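Local coordinates for carboxylesterase (Ferroplasma acidiphilum, PDB 3WJ2), which probably hydrolyses carboxylic ester bonds, as a carboxylesterase of the alpha/beta hydrolase fold adapted to low pH, at residues L65-Y70 with I111-R116; S77-Y82 with G151-S156; S133-A138 with G172-P177; A178-F183 with P241-V246. One frame throughout, in Å; residues are numbered along the deposited sequence.

Contact 1 of 4, residues L65-Y70 with I111-R116; sequences LNARMY and ISIEYR
Arg68 and Ser112 face each other as an antiparallel hydrogen-bonded pair: Arg68 N gives its hydrogen to Ser112 O (2.9 Å), and Ser112 N returns a bond to Arg68 O (2.8 Å). A third backbone bond, Glu114 N to Asn66 O, continues the ladder. On the face that carries Ala67, Met69, Ile111 and Ile113, the two branches of Ile111 are shared out. With CG1 anti to the carbonyl carbon (chi1 -57°), CG1 lies against Met69 CG at 3.9 Å, while CG2 reaches diagonally to Ala67 CB. At the other end of the contact the Leu65 and Ile113 side chains cross at a slant, CD1 of Leu65 3.8 Å from CG2 of Ile113.

The pairing joins the antiparallel strand 63-71 to strand 109-113, which borders the parallel strands of the alpha/beta hydrolase sheet on this side. Ile111 and Ile113 pass the packing on to Leu80 of the next parallel strand.

On the opposite face the Tyr70 ring turns its edge to Ser112, with CE2 4.0 Å from Ser112 CB and that carbon in the ring plane. Water 2 donates to both Tyr70 OH and Ser112 OG, tying the two hydroxyls together, and Asp96 holds the phenol from beyond. The Arg68 guanidinium turns away from Ser112 to salt bridges with Asp55, Glu93 and Asp96. Near Leu65, at the Asn66-Glu114 end, water 1 accepts from Asn66 N and donates to Glu114 OE1 (3.0 Å); the other carboxylate oxygen, OE2, is held by Ile92 N.

Contact 2 of 4, residues S77-Y82 with G151-S156; sequences SAILYY and GVAGDS
Tyr81 and Asp155 are brought together by two different first torsions. In Tyr81 CG stands anti to the backbone N (chi1 -164°); in Asp155 CG sits between the backbone N and the carbonyl carbon (chi1 61°), which puts this carboxylate carbon within 3.4 Å of Tyr81 OH. Tyr81 OH donates to Asp155 OD1 over 2.7 Å, on the anti side of that oxygen and somewhat out of the carboxylate plane, with ring and carboxylate nearly coplanar. Asp155 OD2 is taken by Tyr95 OH, so both oxygens are held. The Tyr81 ring also has Gly154 CA over one face, a CH-pi contact 4.0 Å from the centroid.

These groups sit on strands 78-82 and 150-155, which run parallel in the central sheet, and the second leads into a sharp turn at Ser156. With Gly154 two residues earlier and a positive phi at the serine itself, the G-D-S-A-G sequence is consistent with the nucleophile elbow of the alpha/beta hydrolases.

Four backbone bonds make the ladder. Gly151 N reaches Ala78 O, Leu80 N returns to Gly151 O, and Tyr82 N meets Ala153 O; between them Ala153 N to Leu80 O is 2.8 Å long but bent, at 134°. On the face shared with Tyr81, Ala153 CB lies 3.5 Å from Ile79 CG2, tighter than usual, and 3.7 Å from Tyr81 CD1. A side-chain carbon on Gly151 would run into Ile79 CD1, and one on Gly154 into Tyr82 O. On the face that carries Leu80, the Tyr82 ring turns its edge to Val152, CE2 4.2 Å from CG1.

Contact 3 of 4, residues S133-A138 with G172-P177; sequences SFHYIA and GKTEMP
Phe134 lies with one ring face under Pro177, whose CG stands over the ring centre at 3.8 Å from the centroid, a CH-pi contact. Glu175 O comes to the edge of the same ring, 3.6 Å from CE2. The neighbouring imidazole of His135 has Phe134 CD2 over one of its faces and turns its edge to Thr174, with CE1 3.2 Å from OG1. In the layered alpha/beta hydrolase fold this places helix 125-139, which flanks the sheet, against the loop that leads from helix 157-172 into strand 180-183. The loop leaves its helix through a Schellman motif at Lys173 and then follows these two rings.

CG of Phe134 is anti to the backbone N (chi1 165°), and the ring beyond it brings CZ within 3.4 Å of Pro177 N. The ring also touches Leu80, Tyr82, Ile150 and Val152 of the sheet, so it fills the wedge where helix, loop and strands converge. An alanine here would probably leave Pro177 CG without its aromatic face and open a gap between the helix and the loop beside Val152.

Thr174 OG1 donates to Glu175 O (3.1 Å) from above the carbonyl plane, Cys169 O being a second, weak partner. The Glu175 chain, extended beyond CG, brings its carboxylate to Ala138, OE1 3.6 Å from CB. That same OE1 accepts a bond of 3.3 Å from water 3, which also binds His135 ND1 at 2.7 Å, in the plane of the imidazole.

Contact 4 of 4, residues A178-F183 with P241-V246; sequences AVQVLF and PPAIMV
Gln180 reaches over the neighbouring strand to Pro241 and Ala243, and CG, CD and NE2 each find a partner there. From CB the chain turns so that CG lies between the backbone N and the carbonyl carbon (chi1 56°); CG then rests 3.5 Å from Pro242 O and 3.7 Å from Ala243 CB. Beyond CG the chain is extended, and CD keeps Ala243 CB as a neighbour. At the tip NE2 donates to Pro241 O across 3.0 Å, in a nearly straight bond (173°) with the oxygen in the plane of the amide. An alanine here would probably leave Pro241 O without its side-chain donor and open a gap over Ala243 CB.

Strands 180-183 and 243-248 are parallel members of the central sheet, with helix 157-172 lying over Gln180 and Leu182, and helix 291-303 over Val181, Phe183 and Val246. The Leu182 and Met245 side chains cross on the face of Gln180, CD1 to CE at 3.9 Å; on that of Val181 the Phe183 ring lies alongside Val246, CD1 to CB at 3.9 Å. The backbone ladder runs Gln180 N to Pro242 O (2.9 Å), Ile244 N to Gln180 O, Leu182 N to Ile244 O and Val246 N to Leu182 O. Pro241 and Pro242 have no amide hydrogen and can only accept, so this end draws both its hydrogen bonds from Gln180, one from backbone and one from side chain.

In the fold
Contacts 1, 2 and 4 are successive strand pairs of one sheet. Contact 1 joins contact 2 (centres about 10 Å apart) through Ile111 N to Ile79 O and Ile111 O to Tyr81 N; contact 2 joins contact 4 (centres about 9 Å apart) through Val181 N to Val152 O, all probable hydrogen bonds. Contacts 1 and 4 do not touch, nearest atoms about 11 Å apart. Contact 3 lies on the sheet face carrying Tyr82 and Val152, with Ser133 OG bonded to Tyr82 OH, and touches contact 4, Pro177 O 3.3 Å from Pro241 CB. Ser156, probably the nucleophile, follows the strand of contact 2; its N probably bonds to Phe183 O (2.8 Å), joining contact 4 to the presumed active site.

Contact 1 of 4, residues L65-Y70 with I111-R116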
# COMPACT_ATOMS: atom_id res chain seq x y z
N LEU B 65 -13.69 -11.97 -39.37
CA LEU B 65 -13.24 -12.52 -38.09
C LEU B 65 -14.07 -13.78 -37.80
O LEU B 65 -15.32 -13.78 -38.04
CB LEU B 65 -13.59 -11.56 -36.95
CG LEU B 65 -13.02 -10.15 -37.23
CD1 LEU B 65 -13.34 -9.26 -35.98
CD2 LEU B 65 -11.51 -10.04 -37.51
N ASN B 66 -13.44 -14.72 -37.15
CA ASN B 66 -14.23 -15.81 -36.55
C ASN B 66 -14.93 -15.33 -35.29
O ASN B 66 -14.39 -14.49 -34.53
CB ASN B 66 -13.38 -17.02 -36.16
CG ASN B 66 -12.79 -17.75 -37.35
OD1 ASN B 66 -11.63 -18.25 -37.31
ND2 ASN B 66 -13.56 -17.86 -38.36
N ALA B 67 -16.14 -15.85 -35.02
CA ALA B 67 -16.86 -15.63 -33.73
C ALA B 67 -17.58 -16.88 -33.31
O ALA B 67 -18.07 -17.62 -34.20
CB ALA B 67 -17.81 -14.54 -33.81
N ARG B 68 -17.56 -17.20 -32.03
CA ARG B 68 -18.35 -18.34 -31.53
C ARG B 68 -19.36 -17.86 -30.54
O ARG B 68 -18.99 -17.21 -29.52
CB ARG B 68 -17.44 -19.44 -30.97
CG ARG B 68 -18.20 -20.61 -30.41
CD ARG B 68 -17.30 -21.76 -30.07
NE ARG B 68 -16.65 -22.34 -31.28
CZ ARG B 68 -15.56 -23.11 -31.33
NH1 ARG B 68 -14.85 -23.47 -30.21
NH2 ARG B 68 -15.12 -23.52 -32.54
N MET B 69 -20.63 -18.24 -30.74
CA MET B 69 -21.72 -17.87 -29.89
C MET B 69 -22.13 -19.04 -28.97
O MET B 69 -22.19 -20.21 -29.42
CB MET B 69 -22.92 -17.50 -30.75
CG MET B 69 -24.05 -16.96 -30.04
SD MET B 69 -25.08 -18.06 -29.08
CE MET B 69 -25.68 -19.46 -30.14
N TYR B 70 -22.16 -18.79 -27.67
CA TYR B 70 -22.49 -19.81 -26.64
C TYR B 70 -23.76 -19.38 -26.00
O TYR B 70 -23.86 -18.19 -25.54
CB TYR B 70 -21.43 -19.84 -25.54
CG TYR B 70 -20.04 -20.11 -26.01
CD1 TYR B 70 -19.51 -21.41 -26.00
CD2 TYR B 70 -19.20 -19.05 -26.52
CE1 TYR B 70 -18.23 -21.63 -26.39
CE2 TYR B 70 -17.96 -19.27 -26.94
CZ TYR B 70 -17.41 -20.58 -26.87
OH TYR B 70 -16.12 -20.82 -27.24
N ILE B 111 -20.57 -14.09 -27.10
CA ILE B 111 -20.07 -14.20 -28.46
C ILE B 111 -18.59 -13.89 -28.39
O ILE B 111 -18.17 -12.73 -28.25
CB ILE B 111 -20.79 -13.24 -29.46
CG1 ILE B 111 -22.32 -13.56 -29.40
CG2 ILE B 111 -20.19 -13.42 -30.91
CD1 ILE B 111 -23.18 -12.56 -30.28
N SER B 112 -17.77 -14.92 -28.54
CA SER B 112 -16.32 -14.77 -28.41
C SER B 112 -15.75 -14.43 -29.76
O SER B 112 -15.92 -15.17 -30.77
CB SER B 112 -15.78 -16.09 -27.81
OG SER B 112 -14.35 -16.03 -27.82
N ILE B 113 -15.10 -13.26 -29.86
CA ILE B 113 -14.63 -12.75 -31.16
C ILE B 113 -13.14 -12.82 -31.33
O ILE B 113 -12.36 -12.44 -30.44
CB ILE B 113 -15.11 -11.29 -31.34
CG1 ILE B 113 -16.64 -11.27 -31.40
CG2 ILE B 113 -14.54 -10.66 -32.62
CD1 ILE B 113 -17.21 -9.91 -30.98
N GLU B 114 -12.73 -13.40 -32.46
CA GLU B 114 -11.31 -13.48 -32.80
C GLU B 114 -10.79 -12.27 -33.53
O GLU B 114 -10.68 -12.29 -34.80
CB GLU B 114 -10.94 -14.73 -33.65
CG GLU B 114 -10.51 -15.81 -32.81
CD GLU B 114 -10.17 -17.07 -33.62
OE1 GLU B 114 -10.07 -17.08 -34.89
OE2 GLU B 114 -10.13 -18.06 -32.91
N TYR B 115 -10.33 -11.25 -32.79
CA TYR B 115 -9.67 -10.11 -33.44
C TYR B 115 -8.28 -10.42 -33.90
O TYR B 115 -7.73 -11.48 -33.54
CB TYR B 115 -9.63 -8.93 -32.41
CG TYR B 115 -8.91 -9.30 -31.09
CD1 TYR B 115 -7.49 -9.13 -30.98
CD2 TYR B 115 -9.65 -9.84 -30.00
CE1 TYR B 115 -6.89 -9.47 -29.77
CE2 TYR B 115 -9.01 -10.10 -28.77
CZ TYR B 115 -7.65 -9.92 -28.71
OH TYR B 115 -6.91 -10.22 -27.58
N ARG B 116 -7.74 -9.56 -34.75
CA ARG B 116 -6.41 -9.82 -35.41
C ARG B 116 -5.30 -9.55 -34.38
O ARG B 116 -5.38 -8.61 -33.54
CB ARG B 116 -6.27 -8.97 -36.65
CG ARG B 116 -7.28 -9.51 -37.74
CD ARG B 116 -7.30 -8.55 -38.96
NE ARG B 116 -7.76 -7.22 -38.54
CZ ARG B 116 -7.72 -6.11 -39.26
NH1 ARG B 116 -7.14 -6.24 -40.50
NH2 ARG B 116 -8.15 -4.94 -38.80
O HOH W 1 -10.55 -14.87 -36.92
O HOH W 2 -13.89 -18.88 -27.06

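Contact 2 of 4, residues S77-Y82 with G151-S156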
# COMPACT_ATOMS: atom_id res chain seq x y z
N SER B 77 -30.46 -11.45 -24.80
CA SER B 77 -29.34 -10.41 -24.79
C SER B 77 -27.97 -11.12 -24.88
O SER B 77 -27.89 -12.37 -24.76
CB SER B 77 -29.36 -9.55 -23.51
OG SER B 77 -30.55 -8.76 -23.48
N ALA B 78 -26.92 -10.28 -25.15
CA ALA B 78 -25.62 -10.84 -25.43
C ALA B 78 -24.51 -10.00 -24.85
O ALA B 78 -24.64 -8.77 -24.78
CB ALA B 78 -25.34 -10.95 -26.94
N ILE B 79 -23.40 -10.70 -24.58
CA ILE B 79 -22.09 -10.00 -24.32
C ILE B 79 -21.14 -10.39 -25.45
O ILE B 79 -20.97 -11.58 -25.71
CB ILE B 79 -21.58 -10.49 -22.98
CG1 ILE B 79 -22.38 -10.00 -21.81
CG2 ILE B 79 -20.07 -10.17 -22.82
CD1 ILE B 79 -22.46 -8.46 -21.61
N LEU B 80 -20.51 -9.40 -26.09
CA LEU B 80 -19.42 -9.69 -27.03
C LEU B 80 -18.16 -9.81 -26.16
O LEU B 80 -17.86 -8.87 -25.40
CB LEU B 80 -19.28 -8.61 -28.07
CG LEU B 80 -20.63 -8.19 -28.67
CD1 LEU B 80 -20.28 -7.15 -29.78
CD2 LEU B 80 -21.42 -9.35 -29.16
N TYR B 81 -17.44 -10.92 -26.29
CA TYR B 81 -16.28 -11.21 -25.41
C TYR B 81 -15.05 -11.16 -26.25
O TYR B 81 -14.91 -11.84 -27.29
CB TYR B 81 -16.42 -12.62 -24.76
CG TYR B 81 -15.44 -12.68 -23.61
CD1 TYR B 81 -15.86 -12.20 -22.35
CD2 TYR B 81 -14.14 -13.14 -23.84
CE1 TYR B 81 -14.95 -12.20 -21.27
CE2 TYR B 81 -13.19 -13.07 -22.74
CZ TYR B 81 -13.63 -12.56 -21.51
OH TYR B 81 -12.73 -12.47 -20.48
N TYR B 82 -14.05 -10.39 -25.81
CA TYR B 82 -12.78 -10.31 -26.49
C TYR B 82 -11.69 -10.89 -25.60
O TYR B 82 -11.36 -10.44 -24.50
CB TYR B 82 -12.37 -8.81 -26.86
CG TYR B 82 -13.50 -8.15 -27.67
CD1 TYR B 82 -13.53 -8.28 -29.02
CD2 TYR B 82 -14.58 -7.45 -27.00
CE1 TYR B 82 -14.61 -7.80 -29.77
CE2 TYR B 82 -15.63 -6.94 -27.76
CZ TYR B 82 -15.58 -7.08 -29.13
OH TYR B 82 -16.63 -6.65 -29.93
N GLY B 151 -23.78 -6.02 -24.50
CA GLY B 151 -22.61 -5.42 -23.74
C GLY B 151 -21.32 -5.99 -24.31
O GLY B 151 -21.33 -6.76 -25.26
N VAL B 152 -20.25 -5.48 -23.75
CA VAL B 152 -18.91 -5.93 -24.19
C VAL B 152 -18.10 -6.31 -22.99
O VAL B 152 -18.34 -5.82 -21.89
CB VAL B 152 -18.15 -4.90 -25.03
CG1 VAL B 152 -18.91 -4.65 -26.37
CG2 VAL B 152 -17.96 -3.53 -24.28
N ALA B 153 -17.14 -7.22 -23.21
CA ALA B 153 -16.37 -7.73 -22.06
C ALA B 153 -15.05 -8.25 -22.54
O ALA B 153 -14.91 -8.55 -23.74
CB ALA B 153 -17.18 -8.84 -21.42
N GLY B 154 -14.12 -8.40 -21.64
CA GLY B 154 -12.83 -9.10 -22.04
C GLY B 154 -11.93 -9.27 -20.81
O GLY B 154 -12.34 -8.89 -19.72
N ASP B 155 -10.83 -9.94 -21.03
CA ASP B 155 -9.78 -10.03 -20.00
C ASP B 155 -8.49 -9.61 -20.55
O ASP B 155 -8.16 -9.80 -21.69
CB ASP B 155 -9.71 -11.48 -19.47
CG ASP B 155 -9.36 -12.50 -20.52
OD1 ASP B 155 -10.18 -12.75 -21.44
OD2 ASP B 155 -8.21 -13.03 -20.56
N SER B 156 -7.70 -8.98 -19.67
CA SER B 156 -6.38 -8.58 -20.01
C SER B 156 -6.40 -7.70 -21.28
O SER B 156 -7.13 -6.65 -21.36
CB SER B 156 -5.45 -9.81 -20.09
OG SER B 156 -4.08 -9.30 -20.09

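Contact 3 of 4, residues S133-A138 with G172-P177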
# COMPACT_ATOMS: atom_id res chain seq x y z
N SER B 133 -16.65 -4.88 -34.75
CA SER B 133 -17.49 -6.05 -34.55
C SER B 133 -18.70 -5.72 -33.68
O SER B 133 -19.77 -6.28 -33.85
CB SER B 133 -16.73 -7.32 -34.02
OG SER B 133 -16.12 -7.00 -32.75
N PHE B 134 -18.53 -4.80 -32.66
CA PHE B 134 -19.62 -4.40 -31.83
C PHE B 134 -20.70 -3.76 -32.73
O PHE B 134 -21.86 -4.12 -32.60
CB PHE B 134 -19.13 -3.43 -30.70
CG PHE B 134 -20.30 -2.73 -30.05
CD1 PHE B 134 -21.21 -3.45 -29.27
CD2 PHE B 134 -20.57 -1.37 -30.35
CE1 PHE B 134 -22.37 -2.84 -28.72
CE2 PHE B 134 -21.75 -0.79 -29.81
CZ PHE B 134 -22.63 -1.53 -29.05
N HIS B 135 -20.24 -2.84 -33.56
CA HIS B 135 -21.26 -2.15 -34.38
C HIS B 135 -21.86 -3.08 -35.39
O HIS B 135 -23.10 -2.98 -35.67
CB HIS B 135 -20.67 -0.87 -34.98
CG HIS B 135 -20.58 0.25 -33.99
ND1 HIS B 135 -21.69 0.90 -33.47
CD2 HIS B 135 -19.51 0.73 -33.33
CE1 HIS B 135 -21.28 1.80 -32.59
NE2 HIS B 135 -19.95 1.74 -32.50
N TYR B 136 -21.10 -4.00 -35.93
CA TYR B 136 -21.67 -4.99 -36.90
C TYR B 136 -22.75 -5.84 -36.25
O TYR B 136 -23.88 -5.98 -36.83
CB TYR B 136 -20.53 -5.83 -37.43
CG TYR B 136 -20.89 -6.91 -38.45
CD1 TYR B 136 -20.54 -6.80 -39.77
CD2 TYR B 136 -21.37 -8.14 -38.00
CE1 TYR B 136 -20.78 -7.88 -40.66
CE2 TYR B 136 -21.60 -9.19 -38.85
CZ TYR B 136 -21.30 -9.05 -40.19
OH TYR B 136 -21.50 -10.18 -41.05
N ILE B 137 -22.45 -6.42 -35.09
CA ILE B 137 -23.44 -7.23 -34.41
C ILE B 137 -24.62 -6.43 -33.93
O ILE B 137 -25.77 -6.91 -34.01
CB ILE B 137 -22.79 -8.09 -33.30
CG1 ILE B 137 -21.80 -9.03 -33.98
CG2 ILE B 137 -23.88 -8.95 -32.59
CD1 ILE B 137 -20.68 -9.59 -33.02
N ALA B 138 -24.41 -5.23 -33.47
CA ALA B 138 -25.51 -4.38 -33.03
C ALA B 138 -26.46 -4.06 -34.23
O ALA B 138 -27.71 -4.10 -34.07
CB ALA B 138 -25.08 -3.13 -32.39
N GLY B 172 -17.68 9.36 -30.76
CA GLY B 172 -18.40 9.50 -32.05
C GLY B 172 -19.89 9.68 -31.94
O GLY B 172 -20.54 9.72 -32.99
N LYS B 173 -20.44 9.69 -30.72
CA LYS B 173 -21.87 9.66 -30.40
C LYS B 173 -22.66 8.57 -31.10
O LYS B 173 -23.78 8.81 -31.68
CB LYS B 173 -22.49 11.08 -30.66
CG LYS B 173 -21.82 12.13 -29.80
CD LYS B 173 -22.33 13.53 -30.29
CE LYS B 173 -21.90 14.64 -29.36
NZ LYS B 173 -22.02 15.95 -30.12
N THR B 174 -22.10 7.34 -31.07
CA THR B 174 -22.74 6.28 -31.70
C THR B 174 -23.41 5.44 -30.64
O THR B 174 -23.38 5.77 -29.42
CB THR B 174 -21.70 5.33 -32.38
OG1 THR B 174 -20.86 4.76 -31.33
CG2 THR B 174 -20.82 6.03 -33.37
N GLU B 175 -24.08 4.41 -31.11
CA GLU B 175 -24.66 3.38 -30.22
C GLU B 175 -23.56 2.93 -29.23
O GLU B 175 -22.40 2.76 -29.61
CB GLU B 175 -25.17 2.21 -31.02
CG GLU B 175 -26.01 1.29 -30.11
CD GLU B 175 -26.68 0.10 -30.77
OE1 GLU B 175 -26.76 0.01 -32.03
OE2 GLU B 175 -27.15 -0.76 -30.00
N MET B 176 -23.92 2.80 -27.97
CA MET B 176 -22.89 2.47 -27.01
C MET B 176 -23.30 1.05 -26.46
O MET B 176 -24.48 0.71 -26.33
CB MET B 176 -22.86 3.63 -25.90
CG MET B 176 -21.95 5.10 -26.29
SD MET B 176 -21.39 5.16 -24.57
CE MET B 176 -20.27 3.81 -24.93
N PRO B 177 -22.30 0.21 -26.11
CA PRO B 177 -22.66 -1.03 -25.39
C PRO B 177 -23.40 -0.81 -24.08
O PRO B 177 -23.25 0.28 -23.46
CB PRO B 177 -21.29 -1.65 -25.08
CG PRO B 177 -20.35 -1.05 -26.11
CD PRO B 177 -20.83 0.38 -26.23
O HOH W 3 -24.26 0.47 -34.12

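Contact 4 of 4, residues A178-F183 with P241-V246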
# COMPACT_ATOMS: atom_id res chain seq x y z
N ALA B 178 -24.19 -1.82 -23.64
CA ALA B 178 -25.01 -1.70 -22.46
C ALA B 178 -24.18 -1.73 -21.16
O ALA B 178 -24.61 -1.20 -20.17
CB ALA B 178 -26.04 -2.83 -22.44
N VAL B 179 -23.02 -2.41 -21.23
CA VAL B 179 -22.16 -2.58 -20.05
C VAL B 179 -20.77 -2.91 -20.60
O VAL B 179 -20.71 -3.39 -21.74
CB VAL B 179 -22.71 -3.64 -19.13
CG1 VAL B 179 -22.80 -5.08 -19.81
CG2 VAL B 179 -21.77 -3.68 -17.84
N GLN B 180 -19.75 -2.57 -19.82
CA GLN B 180 -18.38 -2.98 -20.10
C GLN B 180 -17.92 -3.78 -18.95
O GLN B 180 -17.87 -3.29 -17.84
CB GLN B 180 -17.48 -1.75 -20.46
CG GLN B 180 -17.48 -0.65 -19.35
CD GLN B 180 -16.60 0.51 -19.70
OE1 GLN B 180 -15.52 0.32 -20.19
NE2 GLN B 180 -17.10 1.77 -19.43
N VAL B 181 -17.57 -5.04 -19.21
CA VAL B 181 -17.21 -5.97 -18.08
C VAL B 181 -15.69 -6.21 -18.28
O VAL B 181 -15.22 -6.79 -19.32
CB VAL B 181 -17.91 -7.26 -18.25
CG1 VAL B 181 -17.46 -8.13 -17.04
CG2 VAL B 181 -19.41 -7.05 -18.18
N LEU B 182 -14.90 -5.66 -17.35
CA LEU B 182 -13.45 -5.57 -17.62
C LEU B 182 -12.72 -6.40 -16.60
O LEU B 182 -12.51 -6.01 -15.46
CB LEU B 182 -12.95 -4.05 -17.43
CG LEU B 182 -13.79 -3.10 -18.32
CD1 LEU B 182 -13.38 -1.60 -17.94
CD2 LEU B 182 -13.67 -3.32 -19.84
N PHE B 183 -12.20 -7.58 -17.06
CA PHE B 183 -11.34 -8.32 -16.14
C PHE B 183 -9.92 -7.92 -16.39
O PHE B 183 -9.28 -8.19 -17.44
CB PHE B 183 -11.46 -9.89 -16.51
CG PHE B 183 -12.73 -10.53 -16.03
CD1 PHE B 183 -12.80 -11.09 -14.76
CD2 PHE B 183 -13.82 -10.67 -16.93
CE1 PHE B 183 -14.03 -11.63 -14.30
CE2 PHE B 183 -15.05 -11.28 -16.48
CZ PHE B 183 -15.11 -11.79 -15.18
N PRO B 241 -20.47 3.57 -20.81
CA PRO B 241 -21.35 2.55 -20.27
C PRO B 241 -21.02 2.11 -18.84
O PRO B 241 -19.87 2.17 -18.44
CB PRO B 241 -21.08 1.34 -21.19
CG PRO B 241 -20.44 1.92 -22.48
CD PRO B 241 -19.59 3.08 -21.89
N PRO B 242 -22.05 1.68 -18.09
CA PRO B 242 -21.84 1.16 -16.71
C PRO B 242 -20.70 0.09 -16.81
O PRO B 242 -20.64 -0.64 -17.83
CB PRO B 242 -23.18 0.52 -16.39
CG PRO B 242 -24.17 1.34 -17.28
CD PRO B 242 -23.46 1.62 -18.53
N ALA B 243 -19.87 0.06 -15.78
CA ALA B 243 -18.69 -0.80 -15.82
C ALA B 243 -18.71 -1.77 -14.62
O ALA B 243 -19.20 -1.45 -13.49
CB ALA B 243 -17.41 0.01 -15.74
N ILE B 244 -18.14 -2.97 -14.91
CA ILE B 244 -17.70 -3.88 -13.82
C ILE B 244 -16.20 -4.05 -14.05
O ILE B 244 -15.76 -4.46 -15.15
CB ILE B 244 -18.37 -5.21 -13.91
CG1 ILE B 244 -19.90 -5.07 -13.85
CG2 ILE B 244 -17.84 -6.18 -12.81
CD1 ILE B 244 -20.68 -6.45 -14.20
N MET B 245 -15.39 -3.80 -12.99
CA MET B 245 -13.92 -3.87 -13.07
C MET B 245 -13.47 -4.89 -12.05
O MET B 245 -13.86 -4.83 -10.90
CB MET B 245 -13.22 -2.54 -12.73
CG MET B 245 -11.71 -2.67 -12.63
SD MET B 245 -10.92 -2.81 -14.28
CE MET B 245 -11.01 -1.06 -14.90
N VAL B 246 -12.68 -5.87 -12.55
CA VAL B 246 -12.08 -6.85 -11.60
C VAL B 246 -10.59 -6.69 -11.72
O VAL B 246 -9.99 -6.76 -12.78
CB VAL B 246 -12.45 -8.30 -12.09
CG1 VAL B 246 -11.78 -9.32 -11.15
CG2 VAL B 246 -14.04 -8.44 -12.08